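Local structure of galactose-binding-like protein (Bacteroides thetaiotaomicron, 7M1B) at residues 121-129 against 164-172; 266-275 against 340-351. The protein is of unknown exact function but, as a SusE-like protein with a galactose-binding-like domain, probably binds carbohydrate and may help to degrade it. All coordinates share one frame; numbering follows the deposited sequence.

In the fold
Following the chain from its N terminus, strand 118-122 turns back into 125-131, and the chain then makes an excursion through strands 138-144 and 155-159 before 163-168 returns to pair with 125-131 in interaction 1. Only after that contact has closed does strand 256-274 open interaction 2; a longer excursion, including helix 331-338, ends when 341-344 lies down beside it. The two contacts therefore neither nest nor cross. Their centres lie about 16 Å apart, yet they touch: Phe123 packs on Gln267 and Ser269, while Tyr127 and Arg169 reach Asp348 and Ala347, tying the two domains together.

Interaction 1 (121-129 against 164-172)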
# COMPACT_ATOMS: atom_id res chain seq x y z
N PRO A 121 -10.68 9.48 -10.00
CA PRO A 121 -11.23 9.04 -8.73
C PRO A 121 -10.13 8.40 -7.87
O PRO A 121 -9.19 7.78 -8.38
CB PRO A 121 -12.24 7.95 -9.12
CG PRO A 121 -12.44 8.06 -10.60
CD PRO A 121 -11.23 8.79 -11.18
N THR A 122 -10.28 8.60 -6.55
CA THR A 122 -9.52 7.82 -5.56
C THR A 122 -10.48 7.44 -4.42
O THR A 122 -11.67 7.80 -4.42
CB THR A 122 -8.28 8.58 -5.03
OG1 THR A 122 -7.44 7.68 -4.28
CG2 THR A 122 -8.63 9.78 -4.16
N PHE A 123 -9.97 6.69 -3.43
CA PHE A 123 -10.81 6.22 -2.33
C PHE A 123 -11.35 7.41 -1.55
O PHE A 123 -10.56 8.17 -0.99
CB PHE A 123 -10.05 5.20 -1.47
CG PHE A 123 -9.74 4.04 -2.37
CD1 PHE A 123 -10.74 3.05 -2.55
CD2 PHE A 123 -8.51 3.83 -3.00
CE1 PHE A 123 -10.54 2.03 -3.45
CE2 PHE A 123 -8.31 2.80 -3.92
CZ PHE A 123 -9.32 1.85 -4.08
N GLY A 124 -12.68 7.60 -1.63
CA GLY A 124 -13.41 8.63 -0.89
C GLY A 124 -13.15 10.04 -1.46
O GLY A 124 -13.47 11.05 -0.84
N GLY A 125 -12.67 10.13 -2.70
CA GLY A 125 -12.49 11.47 -3.28
C GLY A 125 -11.83 11.43 -4.64
O GLY A 125 -12.11 10.59 -5.50
N ILE A 126 -11.00 12.48 -4.87
CA ILE A 126 -10.37 12.62 -6.16
C ILE A 126 -8.87 12.86 -5.96
O ILE A 126 -8.43 13.33 -4.89
CB ILE A 126 -11.03 13.76 -6.98
CG1 ILE A 126 -11.02 15.05 -6.16
CG2 ILE A 126 -12.42 13.35 -7.43
CD1 ILE A 126 -11.36 16.31 -7.01
N TYR A 127 -8.14 12.48 -6.99
CA TYR A 127 -6.71 12.73 -7.06
C TYR A 127 -6.46 13.72 -8.19
O TYR A 127 -6.86 13.44 -9.33
CB TYR A 127 -5.94 11.42 -7.25
CG TYR A 127 -4.46 11.55 -7.49
CD1 TYR A 127 -3.63 12.03 -6.47
CD2 TYR A 127 -3.90 11.22 -8.72
CE1 TYR A 127 -2.27 12.14 -6.68
CE2 TYR A 127 -2.54 11.35 -8.93
CZ TYR A 127 -1.72 11.81 -7.90
OH TYR A 127 -0.36 12.03 -8.07
N ILE A 128 -5.81 14.83 -7.88
CA ILE A 128 -5.55 15.88 -8.87
C ILE A 128 -4.07 15.91 -9.20
O ILE A 128 -3.26 15.97 -8.28
CB ILE A 128 -6.01 17.24 -8.33
CG1 ILE A 128 -7.53 17.25 -8.16
CG2 ILE A 128 -5.58 18.35 -9.29
CD1 ILE A 128 -8.06 18.41 -7.36
N HIS A 129 -3.72 15.82 -10.49
CA HIS A 129 -2.31 15.86 -10.88
C HIS A 129 -2.12 16.78 -12.08
O HIS A 129 -2.96 16.88 -12.97
CB HIS A 129 -1.66 14.48 -11.05
CG HIS A 129 -2.42 13.51 -11.88
ND1 HIS A 129 -1.90 12.96 -13.04
CD2 HIS A 129 -3.64 12.95 -11.69
CE1 HIS A 129 -2.78 12.10 -13.54
NE2 HIS A 129 -3.86 12.09 -12.73
N ILE A 164 2.89 17.58 -9.69
CA ILE A 164 1.93 17.99 -8.68
C ILE A 164 0.95 16.85 -8.55
O ILE A 164 0.56 16.38 -9.58
CB ILE A 164 1.22 19.29 -9.10
CG1 ILE A 164 2.25 20.46 -9.02
CG2 ILE A 164 -0.01 19.60 -8.27
CD1 ILE A 164 1.74 21.77 -9.59
N GLY A 165 0.62 16.46 -7.34
CA GLY A 165 -0.36 15.39 -7.11
C GLY A 165 -0.90 15.52 -5.68
O GLY A 165 -0.11 15.58 -4.73
N PHE A 166 -2.21 15.63 -5.51
CA PHE A 166 -2.77 15.78 -4.17
C PHE A 166 -4.19 15.24 -4.18
O PHE A 166 -4.76 15.13 -5.26
CB PHE A 166 -2.75 17.22 -3.65
CG PHE A 166 -3.50 18.24 -4.50
CD1 PHE A 166 -2.95 18.73 -5.69
CD2 PHE A 166 -4.76 18.67 -4.12
CE1 PHE A 166 -3.67 19.64 -6.46
CE2 PHE A 166 -5.49 19.55 -4.91
CZ PHE A 166 -4.92 20.07 -6.07
N THR A 167 -4.78 14.99 -2.99
CA THR A 167 -6.08 14.34 -2.96
C THR A 167 -7.03 15.18 -2.11
O THR A 167 -6.61 15.88 -1.17
CB THR A 167 -6.05 12.91 -2.42
OG1 THR A 167 -5.82 12.96 -1.01
CG2 THR A 167 -4.99 12.08 -3.10
N LEU A 168 -8.31 15.06 -2.43
CA LEU A 168 -9.36 15.48 -1.52
C LEU A 168 -10.16 14.23 -1.20
O LEU A 168 -10.57 13.52 -2.12
CB LEU A 168 -10.36 16.35 -2.27
CG LEU A 168 -10.08 17.82 -2.39
CD1 LEU A 168 -9.28 18.08 -3.66
CD2 LEU A 168 -11.42 18.54 -2.44
N ARG A 169 -10.52 14.05 0.07
CA ARG A 169 -11.26 12.88 0.49
C ARG A 169 -12.49 13.35 1.26
O ARG A 169 -12.76 14.56 1.33
CB ARG A 169 -10.35 11.92 1.28
CG ARG A 169 -9.23 11.32 0.43
CD ARG A 169 -8.81 10.00 1.00
NE ARG A 169 -7.40 9.84 0.67
CZ ARG A 169 -6.91 9.04 -0.24
NH1 ARG A 169 -7.68 8.18 -0.88
NH2 ARG A 169 -5.59 9.01 -0.38
N GLY A 170 -13.27 12.40 1.80
CA GLY A 170 -14.48 12.71 2.54
C GLY A 170 -15.75 12.59 1.70
O GLY A 170 -16.79 13.07 2.13
N PHE A 171 -15.68 11.96 0.52
CA PHE A 171 -16.82 11.94 -0.37
C PHE A 171 -17.39 10.53 -0.52
O PHE A 171 -16.69 9.52 -0.59
CB PHE A 171 -16.45 12.42 -1.77
CG PHE A 171 -16.11 13.89 -1.78
CD1 PHE A 171 -17.13 14.83 -1.91
CD2 PHE A 171 -14.82 14.32 -1.51
CE1 PHE A 171 -16.86 16.18 -1.87
CE2 PHE A 171 -14.54 15.68 -1.49
CZ PHE A 171 -15.56 16.60 -1.65
N SER A 172 -18.69 10.48 -0.67
CA SER A 172 -19.39 9.24 -0.92
C SER A 172 -19.09 8.68 -2.33
O SER A 172 -18.83 9.44 -3.25
CB SER A 172 -20.88 9.53 -0.68
OG SER A 172 -21.38 10.50 -1.59
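Arg169 reaches back from just past the end of strand 164-168 to Phe123 at the tip of the neighbouring hairpin. CB lies 3.9 Å from Gly124 O. With CG anti to its carbonyl carbon (chi1 -66°) and the chain extended to NE, CG and CD pass alongside Phe123 O, CD coming within 3.2 Å of it. NE and CZ carry on past that oxygen, and NH1 turns back to donate to Phe123 O at 2.9 Å. The bond falls on a lone pair in the carbonyl plane, with the acceptor almost in the guanidinium plane. Thr122 OG1 lies 3.4 Å from the same NH1, and Ala347 touches the side chain from the next domain.

The hairpin tip is a type II turn from Thr122 to Gly125. Its second strand pairs antiparallel with 164-168, completing a three-stranded sheet that faces a four-stranded one, an arrangement like that of fibronectin type III domains. Paired backbone bonds link Ile126 with Leu168 and Ile128 with Phe166, and beyond the strand Phe171 N bonds to Gly124 O. Gly125 has no room for a side chain, because a CB would run into Leu168 O.

On the buried side, Ile128 lies over one face of the Phe166 ring, its CB 4.0 Å from the centroid, while CD1 extends to Leu168 CD1 at 3.9 Å. Phe140 meets the Phe166 ring edge-to-face from the other sheet. On the reverse side, Thr167 CG2 comes to the edge of the Tyr127 ring, 3.6 Å from CD1, and Tyr127 OH ends 3.5 Å from Gly165 CA.

Interaction 2 (266-275 against 340-351); sequences AQLSRFTSWQ and GEEFEFLADIPP
Trp274 and Gly340 meet face to backbone: Gly340 CA sits over the five-membered ring, 3.5 Å from its centroid, and Thr272 CG2 rests on the same face, over the six-membered ring. Trp375 meets the indole edge-to-face. An alanine in place of Trp274 would probably leave Gly340 CA and the Thr272 methyl without the surface they rest on, opening a gap where the strand begins. The Phe345 ring has Leu268 CD1 over one face and the backbone of Ser269 and Arg270 at its edge. Phe271 and Phe343 lie with planes 24° apart but slid so far that the rings barely overlap; CE1 of Phe271 instead touches CB of Phe343 at 3.5 Å, and Ser273 CB comes to the Phe343 edge.

On the side of Arg270 and Thr272, polar groups meet as well. Glu342 bends at chi2 (-73°), bringing OE2 to Thr272 OG1, which donates to it at 2.5 Å, and to Arg270 NH1 at 3.3 Å in a salt bridge. Two waters also link Arg270 to Glu342, and Glu202 takes the guanidinium NE. Farther along, Gln267 NE2 gives Ile349 O a straight bond of 3.0 Å from above the carbonyl plane.

An antiparallel pair with the phenylalanine cluster on one side and the Arg270-Glu342 salt bridge on the other, where Ser269 and Arg270 form a classic bulge opposite Tyr377, suits the beta-sandwich of galactose-binding-like domains.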
# COMPACT_ATOMS: atom_id res chain seq x y z
N ALA A 266 -5.87 -4.22 -9.83
CA ALA A 266 -6.71 -3.39 -8.97
C ALA A 266 -5.99 -2.10 -8.60
O ALA A 266 -4.78 -2.08 -8.51
CB ALA A 266 -7.11 -4.17 -7.72
N GLN A 267 -6.79 -1.06 -8.33
CA GLN A 267 -6.35 0.15 -7.65
C GLN A 267 -6.45 -0.12 -6.16
O GLN A 267 -7.55 -0.38 -5.67
CB GLN A 267 -7.27 1.34 -8.07
CG GLN A 267 -6.69 2.70 -7.67
CD GLN A 267 -5.40 3.10 -8.35
OE1 GLN A 267 -5.24 3.03 -9.57
NE2 GLN A 267 -4.46 3.56 -7.55
N LEU A 268 -5.32 -0.14 -5.43
CA LEU A 268 -5.32 -0.57 -4.04
C LEU A 268 -5.57 0.58 -3.08
O LEU A 268 -4.99 1.70 -3.23
CB LEU A 268 -3.97 -1.22 -3.75
CG LEU A 268 -3.73 -2.53 -4.49
CD1 LEU A 268 -2.33 -3.13 -4.16
CD2 LEU A 268 -4.81 -3.58 -4.14
N SER A 269 -6.32 0.29 -2.03
CA SER A 269 -6.63 1.21 -0.95
C SER A 269 -5.80 0.93 0.29
O SER A 269 -5.21 1.83 0.84
CB SER A 269 -8.10 1.29 -0.63
OG SER A 269 -8.59 -0.03 -0.30
N ARG A 270 -5.87 -0.30 0.78
CA ARG A 270 -5.21 -0.63 2.05
C ARG A 270 -5.11 -2.15 2.17
O ARG A 270 -5.66 -2.88 1.32
CB ARG A 270 -6.14 -0.09 3.16
CG ARG A 270 -7.48 -0.82 3.26
CD ARG A 270 -8.42 -0.12 4.28
NE ARG A 270 -9.67 -0.86 4.47
CZ ARG A 270 -9.93 -1.91 5.27
NH1 ARG A 270 -9.01 -2.43 6.07
NH2 ARG A 270 -11.15 -2.43 5.26
N PHE A 271 -4.30 -2.63 3.12
CA PHE A 271 -4.32 -4.05 3.40
C PHE A 271 -4.21 -4.25 4.91
O PHE A 271 -3.88 -3.33 5.66
CB PHE A 271 -3.16 -4.75 2.64
CG PHE A 271 -1.75 -4.47 3.13
CD1 PHE A 271 -1.07 -3.28 2.78
CD2 PHE A 271 -1.16 -5.30 4.08
CE1 PHE A 271 0.22 -3.03 3.26
CE2 PHE A 271 0.13 -5.05 4.55
CZ PHE A 271 0.81 -3.87 4.20
N THR A 272 -4.56 -5.48 5.32
CA THR A 272 -4.50 -5.88 6.72
C THR A 272 -3.53 -7.06 6.81
O THR A 272 -3.55 -7.96 5.94
CB THR A 272 -5.84 -6.36 7.30
OG1 THR A 272 -6.76 -5.30 7.00
CG2 THR A 272 -5.81 -6.61 8.79
N SER A 273 -2.63 -7.04 7.82
CA SER A 273 -1.55 -8.04 7.94
C SER A 273 -1.69 -8.68 9.33
O SER A 273 -1.92 -7.99 10.34
CB SER A 273 -0.19 -7.30 7.90
OG SER A 273 0.82 -8.26 8.03
N TRP A 274 -1.68 -10.03 9.36
CA TRP A 274 -1.62 -10.74 10.62
C TRP A 274 -0.33 -11.52 10.79
O TRP A 274 0.09 -12.19 9.86
CB TRP A 274 -2.74 -11.79 10.73
CG TRP A 274 -4.09 -11.16 10.94
CD1 TRP A 274 -4.74 -11.09 12.14
CD2 TRP A 274 -5.01 -10.72 9.93
NE1 TRP A 274 -6.03 -10.62 11.95
CE2 TRP A 274 -6.21 -10.38 10.61
CE3 TRP A 274 -4.94 -10.52 8.54
CZ2 TRP A 274 -7.33 -9.84 9.93
CZ3 TRP A 274 -6.07 -10.05 7.87
CH2 TRP A 274 -7.24 -9.70 8.56
N GLN A 275 0.27 -11.39 12.00
CA GLN A 275 1.44 -12.17 12.36
C GLN A 275 1.03 -13.61 12.74
O GLN A 275 -0.10 -13.85 13.21
CB GLN A 275 2.10 -11.59 13.63
CG GLN A 275 2.74 -10.21 13.36
CD GLN A 275 3.16 -9.61 14.69
OE1 GLN A 275 3.77 -10.27 15.53
NE2 GLN A 275 2.84 -8.33 14.85
N GLY A 340 -5.44 -7.85 13.55
CA GLY A 340 -4.98 -7.49 12.21
C GLY A 340 -4.44 -6.05 12.21
O GLY A 340 -5.07 -5.11 12.69
N GLU A 341 -3.29 -5.89 11.60
CA GLU A 341 -2.57 -4.58 11.51
C GLU A 341 -2.89 -3.93 10.17
O GLU A 341 -2.73 -4.53 9.09
CB GLU A 341 -1.11 -4.88 11.76
CG GLU A 341 -0.84 -5.37 13.17
CD GLU A 341 0.61 -5.79 13.30
OE1 GLU A 341 0.88 -6.95 13.23
OE2 GLU A 341 1.47 -4.84 13.35
N GLU A 342 -3.32 -2.66 10.24
CA GLU A 342 -3.86 -2.01 9.06
C GLU A 342 -2.85 -1.04 8.45
O GLU A 342 -2.19 -0.28 9.18
CB GLU A 342 -5.08 -1.16 9.52
CG GLU A 342 -6.09 -1.97 10.31
CD GLU A 342 -6.92 -2.95 9.53
OE1 GLU A 342 -7.82 -3.55 10.17
OE2 GLU A 342 -6.68 -3.12 8.30
N PHE A 343 -2.73 -1.08 7.11
CA PHE A 343 -1.82 -0.18 6.41
C PHE A 343 -2.50 0.42 5.18
O PHE A 343 -3.12 -0.30 4.41
CB PHE A 343 -0.56 -0.96 5.92
CG PHE A 343 0.17 -1.58 7.08
CD1 PHE A 343 1.04 -0.79 7.83
CD2 PHE A 343 -0.14 -2.84 7.57
CE1 PHE A 343 1.69 -1.32 8.95
CE2 PHE A 343 0.52 -3.37 8.68
CZ PHE A 343 1.39 -2.60 9.40
N GLU A 344 -2.28 1.72 4.90
CA GLU A 344 -2.92 2.38 3.77
C GLU A 344 -1.88 2.56 2.66
O GLU A 344 -0.66 2.62 2.93
CB GLU A 344 -3.44 3.79 4.12
CG GLU A 344 -4.32 3.80 5.33
CD GLU A 344 -5.03 5.11 5.54
OE1 GLU A 344 -4.64 6.07 4.92
OE2 GLU A 344 -5.98 5.12 6.33
N PHE A 345 -2.36 2.47 1.42
CA PHE A 345 -1.46 2.65 0.30
C PHE A 345 -1.40 4.10 -0.11
O PHE A 345 -2.34 4.86 0.16
CB PHE A 345 -1.95 1.94 -0.94
CG PHE A 345 -1.68 0.47 -0.86
CD1 PHE A 345 -0.35 -0.00 -0.98
CD2 PHE A 345 -2.68 -0.44 -0.51
CE1 PHE A 345 -0.09 -1.34 -0.83
CE2 PHE A 345 -2.40 -1.79 -0.42
CZ PHE A 345 -1.09 -2.24 -0.58
N LEU A 346 -0.32 4.40 -0.85
CA LEU A 346 -0.20 5.73 -1.44
C LEU A 346 -1.33 5.96 -2.47
O LEU A 346 -1.79 4.99 -3.07
CB LEU A 346 1.21 5.97 -2.03
CG LEU A 346 2.42 5.79 -1.11
CD1 LEU A 346 3.67 5.52 -1.96
CD2 LEU A 346 2.65 7.02 -0.23
N ALA A 347 -1.87 7.21 -2.56
CA ALA A 347 -2.85 7.58 -3.59
C ALA A 347 -2.26 7.62 -5.01
O ALA A 347 -2.92 7.27 -6.00
CB ALA A 347 -3.57 8.86 -3.24
N ASP A 348 -0.98 7.99 -5.12
CA ASP A 348 -0.38 8.23 -6.43
C ASP A 348 0.24 6.93 -6.92
O ASP A 348 1.44 6.85 -7.16
CB ASP A 348 0.56 9.42 -6.31
CG ASP A 348 1.60 9.24 -5.21
OD1 ASP A 348 1.33 8.50 -4.22
OD2 ASP A 348 2.70 9.80 -5.36
N ILE A 349 -0.52 5.83 -6.91
CA ILE A 349 0.08 4.58 -7.35
C ILE A 349 -0.74 4.14 -8.56
O ILE A 349 -1.89 4.54 -8.67
CB ILE A 349 0.11 3.51 -6.22
CG1 ILE A 349 -1.31 3.27 -5.67
CG2 ILE A 349 1.12 3.87 -5.11
CD1 ILE A 349 -1.47 2.04 -4.75
N PRO A 350 -0.17 3.35 -9.49
CA PRO A 350 -0.87 2.87 -10.67
C PRO A 350 -1.67 1.64 -10.22
O PRO A 350 -1.37 1.08 -9.15
CB PRO A 350 0.27 2.41 -11.61
CG PRO A 350 1.44 2.09 -10.71
CD PRO A 350 1.23 2.87 -9.43
N PRO A 351 -2.62 1.14 -11.04
CA PRO A 351 -3.23 -0.17 -10.81
C PRO A 351 -2.10 -1.19 -10.86
O PRO A 351 -1.17 -1.05 -11.65
CB PRO A 351 -4.11 -0.37 -12.07
CG PRO A 351 -4.46 1.06 -12.48
CD PRO A 351 -3.13 1.78 -12.28
O HOH W 1 -2.98 -0.07 -7.13
O HOH W 2 -4.43 4.04 -4.31
O HOH W 3 -6.16 -1.56 6.33
O HOH W 4 -9.91 -3.90 8.37
O HOH W 5 1.66 -7.48 10.55
O HOH W 6 -0.60 -9.24 13.61